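Local coordinates for protein GCN5-related N-acetyltransferase (Brucella melitensis biovar Abortus 2308, PDB 3TCV) that probably transfers an acetyl group from acetyl-CoA to an amino group, perhaps at a protein N-terminus, at residues F101-K106 against P136-R141; P214-A219 against E241-G246; Q115-I120 against M152-D157. One frame throughout, in Å; residues are numbered along the deposited sequence.

Contact 1 (F101-K106 against P136-R141); sequences FAVIDK and PLISRR
This is a small, mostly buried contact, apolar with one bridging water, between the end of strand 99-105 and the loop that precedes helix 142-158. V103, D105 and I138 carry it, with L137 at the exposed margin. The I138 side chain is branched at CB. Its CD1 meets V103 CG1 at 3.6 Å, and its CG2 lies 3.8 Å from D105 CB. Chi1 of 63° puts CG1 between the backbone N and the carbonyl carbon, and this turns CD1 to V103 and CG2 to D105. The V103 and I138 chains meet at a slant, while D105 and I138 run past each other in opposite directions. V103 and D105 are two residues apart on the strand, so both face the loop. I104 faces the other way, onto H54 of helix 51-61. In the GNAT fold the turn between the central strand, here 126-134, and the following helix normally holds the pyrophosphate of acetyl-CoA, and 136-141 probably plays that part. Its backbone makes a type II turn from I138 to R141, closed by R141 N to I138 O at 3.0 Å. R141 is the N-cap of the helix. No direct hydrogen bond joins the segments. One water donates to D105 OD1 at 2.7 Å and to L137 O at 2.8 Å, and so links carboxylate to loop carbonyl. The second oxygen, D105 OD2, is hydrogen-bonded to S108 OG, which helps fix the rotation of the carboxylate. A112, on the adjacent strand 110-121, touches both L137 and I138.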
# COMPACT_ATOMS: atom_id res chain seq x y z
N PHE B 101 -9.24 19.18 -0.41
CA PHE B 101 -9.52 20.40 -1.15
C PHE B 101 -10.95 20.41 -1.65
O PHE B 101 -11.44 19.40 -2.18
CB PHE B 101 -8.58 20.52 -2.36
CG PHE B 101 -7.16 20.73 -1.97
CD1 PHE B 101 -6.57 21.99 -2.08
CD2 PHE B 101 -6.39 19.69 -1.44
CE1 PHE B 101 -5.27 22.21 -1.66
CE2 PHE B 101 -5.08 19.91 -1.03
CZ PHE B 101 -4.52 21.16 -1.15
N ALA B 102 -11.61 21.55 -1.52
CA ALA B 102 -12.88 21.76 -2.20
C ALA B 102 -12.57 22.02 -3.66
O ALA B 102 -11.59 22.72 -3.99
CB ALA B 102 -13.64 22.94 -1.61
N VAL B 103 -13.43 21.49 -4.53
CA VAL B 103 -13.30 21.67 -5.97
C VAL B 103 -14.42 22.62 -6.38
O VAL B 103 -15.61 22.26 -6.31
CB VAL B 103 -13.43 20.33 -6.75
CG1 VAL B 103 -13.19 20.54 -8.24
CG2 VAL B 103 -12.45 19.29 -6.20
N ILE B 104 -14.04 23.82 -6.79
CA ILE B 104 -14.99 24.89 -7.12
C ILE B 104 -15.16 25.03 -8.64
O ILE B 104 -14.21 25.26 -9.36
CB ILE B 104 -14.55 26.24 -6.52
CG1 ILE B 104 -14.65 26.20 -4.98
CG2 ILE B 104 -15.45 27.36 -7.01
CD1 ILE B 104 -13.36 26.42 -4.23
N ASP B 105 -16.38 24.89 -9.11
CA ASP B 105 -16.68 25.08 -10.52
C ASP B 105 -16.70 26.57 -10.80
O ASP B 105 -17.54 27.31 -10.26
CB ASP B 105 -18.04 24.47 -10.85
CG ASP B 105 -18.51 24.78 -12.26
OD1 ASP B 105 -17.79 24.42 -13.22
OD2 ASP B 105 -19.61 25.37 -12.40
N LYS B 106 -15.78 27.03 -11.65
CA LYS B 106 -15.60 28.47 -11.84
C LYS B 106 -16.78 29.09 -12.55
O LYS B 106 -17.16 30.21 -12.23
CB LYS B 106 -14.31 28.79 -12.58
CG LYS B 106 -13.08 28.67 -11.68
CD LYS B 106 -11.79 28.96 -12.42
CE LYS B 106 -11.78 30.36 -12.99
NZ LYS B 106 -10.42 30.75 -13.42
N PRO B 136 -22.31 16.58 -10.04
CA PRO B 136 -22.89 16.83 -11.37
C PRO B 136 -22.48 18.15 -12.03
O PRO B 136 -22.47 18.21 -13.25
CB PRO B 136 -24.40 16.78 -11.12
CG PRO B 136 -24.59 16.95 -9.66
CD PRO B 136 -23.33 16.51 -8.98
N LEU B 137 -22.09 19.16 -11.26
CA LEU B 137 -21.66 20.40 -11.87
C LEU B 137 -20.41 20.22 -12.70
O LEU B 137 -20.18 20.97 -13.65
CB LEU B 137 -21.42 21.49 -10.83
CG LEU B 137 -22.59 22.09 -10.07
CD1 LEU B 137 -22.05 23.11 -9.08
CD2 LEU B 137 -23.60 22.75 -11.01
N ILE B 138 -19.57 19.24 -12.35
CA ILE B 138 -18.29 19.08 -13.03
C ILE B 138 -18.03 17.69 -13.60
O ILE B 138 -17.10 17.55 -14.37
CB ILE B 138 -17.11 19.45 -12.10
CG1 ILE B 138 -17.03 18.52 -10.87
CG2 ILE B 138 -17.24 20.90 -11.68
CD1 ILE B 138 -15.82 18.78 -9.98
N SER B 139 -18.83 16.69 -13.21
CA SER B 139 -18.57 15.31 -13.61
C SER B 139 -18.62 15.20 -15.13
O SER B 139 -19.55 15.69 -15.76
CB SER B 139 -19.62 14.37 -13.00
OG SER B 139 -19.18 13.03 -13.16
N ARG B 140 -17.59 14.60 -15.73
CA ARG B 140 -17.49 14.50 -17.19
C ARG B 140 -17.44 15.85 -17.94
O ARG B 140 -17.76 15.90 -19.12
CB ARG B 140 -18.62 13.59 -17.72
N ARG B 141 -17.05 16.93 -17.26
CA ARG B 141 -16.79 18.22 -17.88
C ARG B 141 -15.31 18.58 -17.68
O ARG B 141 -14.61 17.96 -16.87
CB ARG B 141 -17.70 19.32 -17.27
O HOH W 1 -18.31 22.53 -15.12

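Contact 2 (P214-A219 against E241-G246)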
# COMPACT_ATOMS: atom_id res chain seq x y z
N PRO B 214 6.00 14.41 -18.30
CA PRO B 214 6.10 15.49 -19.31
C PRO B 214 5.21 15.30 -20.55
O PRO B 214 4.60 16.27 -21.02
CB PRO B 214 7.60 15.51 -19.65
CG PRO B 214 8.28 14.98 -18.45
CD PRO B 214 7.33 13.88 -17.95
N ALA B 215 5.08 14.07 -21.04
CA ALA B 215 4.21 13.81 -22.19
C ALA B 215 2.75 13.97 -21.80
O ALA B 215 1.94 14.49 -22.58
CB ALA B 215 4.48 12.43 -22.79
N LEU B 216 2.40 13.53 -20.59
CA LEU B 216 1.05 13.75 -20.11
C LEU B 216 0.71 15.22 -20.01
O LEU B 216 -0.36 15.64 -20.45
CB LEU B 216 0.83 13.05 -18.77
CG LEU B 216 0.64 11.56 -18.92
CD1 LEU B 216 0.60 10.96 -17.51
CD2 LEU B 216 -0.64 11.22 -19.71
N LYS B 217 1.61 16.00 -19.43
CA LYS B 217 1.39 17.43 -19.27
C LYS B 217 1.00 18.07 -20.62
O LYS B 217 0.01 18.80 -20.69
CB LYS B 217 2.62 18.13 -18.67
CG LYS B 217 2.45 19.63 -18.47
CD LYS B 217 3.69 20.28 -17.86
CE LYS B 217 3.41 21.72 -17.46
NZ LYS B 217 4.62 22.37 -16.88
N GLN B 218 1.76 17.76 -21.67
CA GLN B 218 1.50 18.32 -23.02
C GLN B 218 0.10 17.94 -23.52
O GLN B 218 -0.60 18.77 -24.09
CB GLN B 218 2.58 17.89 -24.04
CG GLN B 218 3.98 18.37 -23.67
CD GLN B 218 4.98 18.32 -24.81
OE1 GLN B 218 4.97 17.40 -25.65
NE2 GLN B 218 5.87 19.31 -24.85
N ALA B 219 -0.32 16.70 -23.28
CA ALA B 219 -1.60 16.20 -23.78
C ALA B 219 -2.77 16.83 -23.03
O ALA B 219 -3.80 17.14 -23.63
CB ALA B 219 -1.65 14.67 -23.68
N GLU B 241 -7.18 10.74 -27.26
CA GLU B 241 -6.73 11.10 -28.60
C GLU B 241 -5.46 11.97 -28.56
O GLU B 241 -4.51 11.70 -29.27
CB GLU B 241 -7.85 11.76 -29.41
CG GLU B 241 -8.87 10.74 -29.89
CD GLU B 241 -10.18 11.33 -30.39
OE1 GLU B 241 -10.43 12.54 -30.21
OE2 GLU B 241 -10.98 10.56 -30.95
N PHE B 242 -5.44 12.99 -27.71
CA PHE B 242 -4.23 13.83 -27.58
C PHE B 242 -3.02 13.03 -27.06
O PHE B 242 -1.90 13.22 -27.51
CB PHE B 242 -4.51 15.03 -26.68
CG PHE B 242 -5.19 16.17 -27.38
CD1 PHE B 242 -4.50 16.92 -28.35
CD2 PHE B 242 -6.51 16.53 -27.09
CE1 PHE B 242 -5.13 17.98 -29.03
CE2 PHE B 242 -7.12 17.59 -27.76
CZ PHE B 242 -6.42 18.32 -28.70
N ARG B 243 -3.26 12.13 -26.12
CA ARG B 243 -2.18 11.31 -25.61
C ARG B 243 -1.64 10.40 -26.72
O ARG B 243 -0.43 10.21 -26.85
CB ARG B 243 -2.66 10.50 -24.36
CG ARG B 243 -2.89 11.36 -23.12
CD ARG B 243 -3.60 10.64 -21.97
NE ARG B 243 -3.06 9.27 -21.88
CZ ARG B 243 -3.79 8.16 -21.92
NH1 ARG B 243 -3.15 6.99 -21.92
NH2 ARG B 243 -5.13 8.19 -21.94
N ASP B 244 -2.54 9.85 -27.53
CA ASP B 244 -2.13 9.04 -28.67
C ASP B 244 -1.26 9.84 -29.64
O ASP B 244 -0.33 9.30 -30.24
CB ASP B 244 -3.35 8.56 -29.46
CG ASP B 244 -4.03 7.33 -28.88
OD1 ASP B 244 -3.59 6.82 -27.82
OD2 ASP B 244 -4.98 6.88 -29.56
N LEU B 245 -1.62 11.10 -29.84
CA LEU B 245 -0.93 11.94 -30.81
C LEU B 245 0.49 12.29 -30.38
O LEU B 245 1.36 12.45 -31.23
CB LEU B 245 -1.72 13.22 -31.08
CG LEU B 245 -3.02 13.06 -31.89
CD1 LEU B 245 -3.85 14.34 -31.80
CD2 LEU B 245 -2.72 12.65 -33.32
N GLY B 246 0.73 12.40 -29.09
CA GLY B 246 2.06 12.71 -28.56
C GLY B 246 2.54 14.08 -29.02
O GLY B 246 3.76 14.33 -29.00
OXT GLY B 246 1.73 14.95 -29.41
O HOH W 2 4.55 14.56 -26.21
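A219 and R243 make the tightest apolar touch here, A219 CB to R243 CG at 3.6 Å. They join helix 213-224 to the C-terminal helix 239-245. The two short helical segments lie 9.0 Å apart at closest approach, with their directions 129° apart, nearer antiparallel than parallel. L216 adds to the apolar group. Its CD2 is 3.8 Å from R243 CD, and the leucine and the arginine extend alongside each other in one direction. The arginine is bent at chi3, 40°, and its aliphatic part lies along L216 and A219. F242 joins through its root: F242 CB is 3.8 Å from A219 O and 4.2 Å from A219 CB. The ring then leads off to A222 and W223 of helix 213-224 and to N228 and K237 in loops. The polar interactions are indirect. A water donates to Q218 OE1 at 2.9 Å and to G246 O at 2.9 Å. It thus links the helix to the C-terminal carboxylate of the chain. Within the last helix, F242 O receives a hydrogen bond from G246 N. R243 NH2 makes a weak hydrogen bond to Q240 OE1, one helical turn back. The contact lies far from the centre of the chain, where the last helix packs on helix 213-224. With no direct hydrogen bond across it, the pair is held by methyl and methylene packing, and the small A219 sits where the two backbones come nearest, A219 CA to F242 CA at 5.2 Å. The single polar bridge depends on water.

Contact 3 (Q115-I120 against M152-D157)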
# COMPACT_ATOMS: atom_id res chain seq x y z
N GLN B 115 -11.69 16.54 -3.18
CA GLN B 115 -10.66 15.54 -3.49
C GLN B 115 -9.49 15.74 -2.53
O GLN B 115 -9.43 16.76 -1.85
CB GLN B 115 -10.19 15.68 -4.95
CG GLN B 115 -9.57 17.03 -5.30
CD GLN B 115 -9.26 17.19 -6.78
OE1 GLN B 115 -10.08 16.87 -7.63
NE2 GLN B 115 -8.08 17.74 -7.11
N ALA B 116 -8.55 14.80 -2.50
CA ALA B 116 -7.45 14.89 -1.55
C ALA B 116 -6.17 14.32 -2.09
O ALA B 116 -6.18 13.41 -2.93
CB ALA B 116 -7.84 14.19 -0.24
N LEU B 117 -5.06 14.88 -1.61
CA LEU B 117 -3.74 14.25 -1.68
C LEU B 117 -3.61 13.43 -0.41
O LEU B 117 -3.91 13.93 0.69
CB LEU B 117 -2.64 15.31 -1.78
CG LEU B 117 -2.62 16.11 -3.10
CD1 LEU B 117 -1.64 17.28 -2.99
CD2 LEU B 117 -2.29 15.21 -4.30
N MET B 118 -3.23 12.17 -0.56
CA MET B 118 -3.26 11.24 0.57
C MET B 118 -2.19 10.17 0.46
O MET B 118 -1.54 10.06 -0.56
CB MET B 118 -4.65 10.58 0.68
CG MET B 118 -5.07 9.77 -0.53
SD MET B 118 -6.82 9.28 -0.41
CE MET B 118 -6.61 7.86 0.66
N ARG B 119 -2.05 9.38 1.51
CA ARG B 119 -0.99 8.39 1.61
C ARG B 119 0.33 9.03 1.20
O ARG B 119 1.08 8.52 0.36
CB ARG B 119 -1.36 7.14 0.82
CG ARG B 119 -2.63 6.48 1.41
CD ARG B 119 -3.09 5.24 0.68
NE ARG B 119 -1.97 4.35 0.54
CZ ARG B 119 -1.19 4.28 -0.54
NH1 ARG B 119 -1.47 5.01 -1.62
NH2 ARG B 119 -0.13 3.47 -0.54
N ILE B 120 0.59 10.15 1.87
CA ILE B 120 1.69 11.03 1.56
C ILE B 120 3.01 10.40 2.08
O ILE B 120 3.11 10.03 3.26
CB ILE B 120 1.45 12.44 2.16
CG1 ILE B 120 0.11 13.04 1.66
CG2 ILE B 120 2.60 13.37 1.82
CD1 ILE B 120 -0.42 14.19 2.52
N MET B 152 -1.76 16.88 -10.25
CA MET B 152 -0.67 16.15 -10.88
C MET B 152 0.50 17.10 -11.15
O MET B 152 1.68 16.79 -10.91
CB MET B 152 -1.13 15.48 -12.17
CG MET B 152 -0.12 14.47 -12.68
SD MET B 152 -0.84 13.20 -13.73
CE MET B 152 -1.29 14.17 -15.13
N GLN B 153 0.15 18.28 -11.64
CA GLN B 153 1.14 19.31 -11.93
C GLN B 153 1.91 19.74 -10.67
O GLN B 153 3.13 19.91 -10.70
CB GLN B 153 0.44 20.52 -12.51
CG GLN B 153 1.40 21.58 -13.00
CD GLN B 153 0.71 22.62 -13.82
OE1 GLN B 153 1.05 22.83 -15.00
NE2 GLN B 153 -0.28 23.27 -13.24
N TYR B 154 1.17 19.92 -9.58
CA TYR B 154 1.75 20.34 -8.31
C TYR B 154 2.71 19.29 -7.77
O TYR B 154 3.83 19.61 -7.36
CB TYR B 154 0.62 20.60 -7.32
CG TYR B 154 1.06 20.93 -5.92
CD1 TYR B 154 1.87 22.05 -5.66
CD2 TYR B 154 0.62 20.16 -4.84
CE1 TYR B 154 2.24 22.36 -4.35
CE2 TYR B 154 0.99 20.47 -3.54
CZ TYR B 154 1.79 21.56 -3.30
OH TYR B 154 2.12 21.82 -1.99
N VAL B 155 2.25 18.05 -7.83
CA VAL B 155 3.00 16.90 -7.35
C VAL B 155 4.33 16.74 -8.09
O VAL B 155 5.37 16.50 -7.45
CB VAL B 155 2.09 15.64 -7.42
CG1 VAL B 155 2.88 14.35 -7.43
CG2 VAL B 155 1.05 15.70 -6.27
N PHE B 156 4.34 16.94 -9.41
CA PHE B 156 5.54 16.72 -10.20
C PHE B 156 6.38 17.98 -10.39
O PHE B 156 7.55 17.96 -10.08
CB PHE B 156 5.19 16.10 -11.55
CG PHE B 156 4.77 14.65 -11.46
CD1 PHE B 156 5.62 13.70 -10.91
CD2 PHE B 156 3.55 14.25 -11.92
CE1 PHE B 156 5.24 12.36 -10.82
CE2 PHE B 156 3.16 12.92 -11.83
CZ PHE B 156 4.01 11.98 -11.29
N ASP B 157 5.77 19.05 -10.88
CA ASP B 157 6.54 20.28 -11.13
C ASP B 157 6.91 21.05 -9.87
O ASP B 157 7.93 21.76 -9.89
CB ASP B 157 5.78 21.23 -12.06
CG ASP B 157 5.72 20.75 -13.48
OD1 ASP B 157 6.50 19.87 -13.89
OD2 ASP B 157 4.86 21.28 -14.21
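L117 points from strand 110-121 straight at helix 142-158 and divides its two methyls between Y154 and V155. CD1 comes to the edge of the tyrosine ring, near the ring plane, with L117 CD1 4.1 Å from Y154 CD2. It does not lie over the ring face. The leucine and the tyrosine meet at a slant. CD2 turns to the valine, with L117 CD2 3.9 Å from V155 CG2, and the two side chains run antiparallel, each passing the other. The leucine CG is anti to the carbonyl carbon, chi1 -67°, and from there the two methyls spread toward the neighbouring helix residues. Y154 extends anti to its backbone N, chi1 175°, which carries the ring out beside L117; chi2 of 59° then turns its CD2 edge to the leucine. Its hydroxyl is hydrogen-bonded to E35 N, and its ring meets that of F39. Helix 142-158 is the connection of a beta-alpha-beta crossover in the GNAT fold. It links strands 126-134 and 163-169, which are parallel neighbours, and lies over one face of the mixed sheet. The contact reaches from that helix to the next strand along, 110-121. V155 also touches I127 and Y164, so the valine packs against L117 and against both crossover strands. On the same face of the strand, two residues earlier, Q115 hydrogen-bonds through NE2 to A147 O of the helix and through OE1 to W134 NE1. The helix has a wider pi-type turn at 154-157, which takes in both Y154 and V155.

How the contacts relate
Contacts 1 and 3 share the central sheet, with centres 18 Å apart. Their strands, 99-105 and 110-121, are neighbours, and F101 N to Q115 O at 2.8 Å is a probable hydrogen bond between them. The loop of contact 1 also runs directly into helix 142-158, which contact 3 packs on the sheet. Contact 1 therefore lies at the probable cofactor end of that helix. Contact 2 is peripheral. Its centre is 20 Å from that of contact 3, but the two are joined by a salt bridge, K217 NZ to D157 OD2 at 2.9 Å. Contacts 1 and 2 do not touch; their nearest atoms are about 13 Å apart.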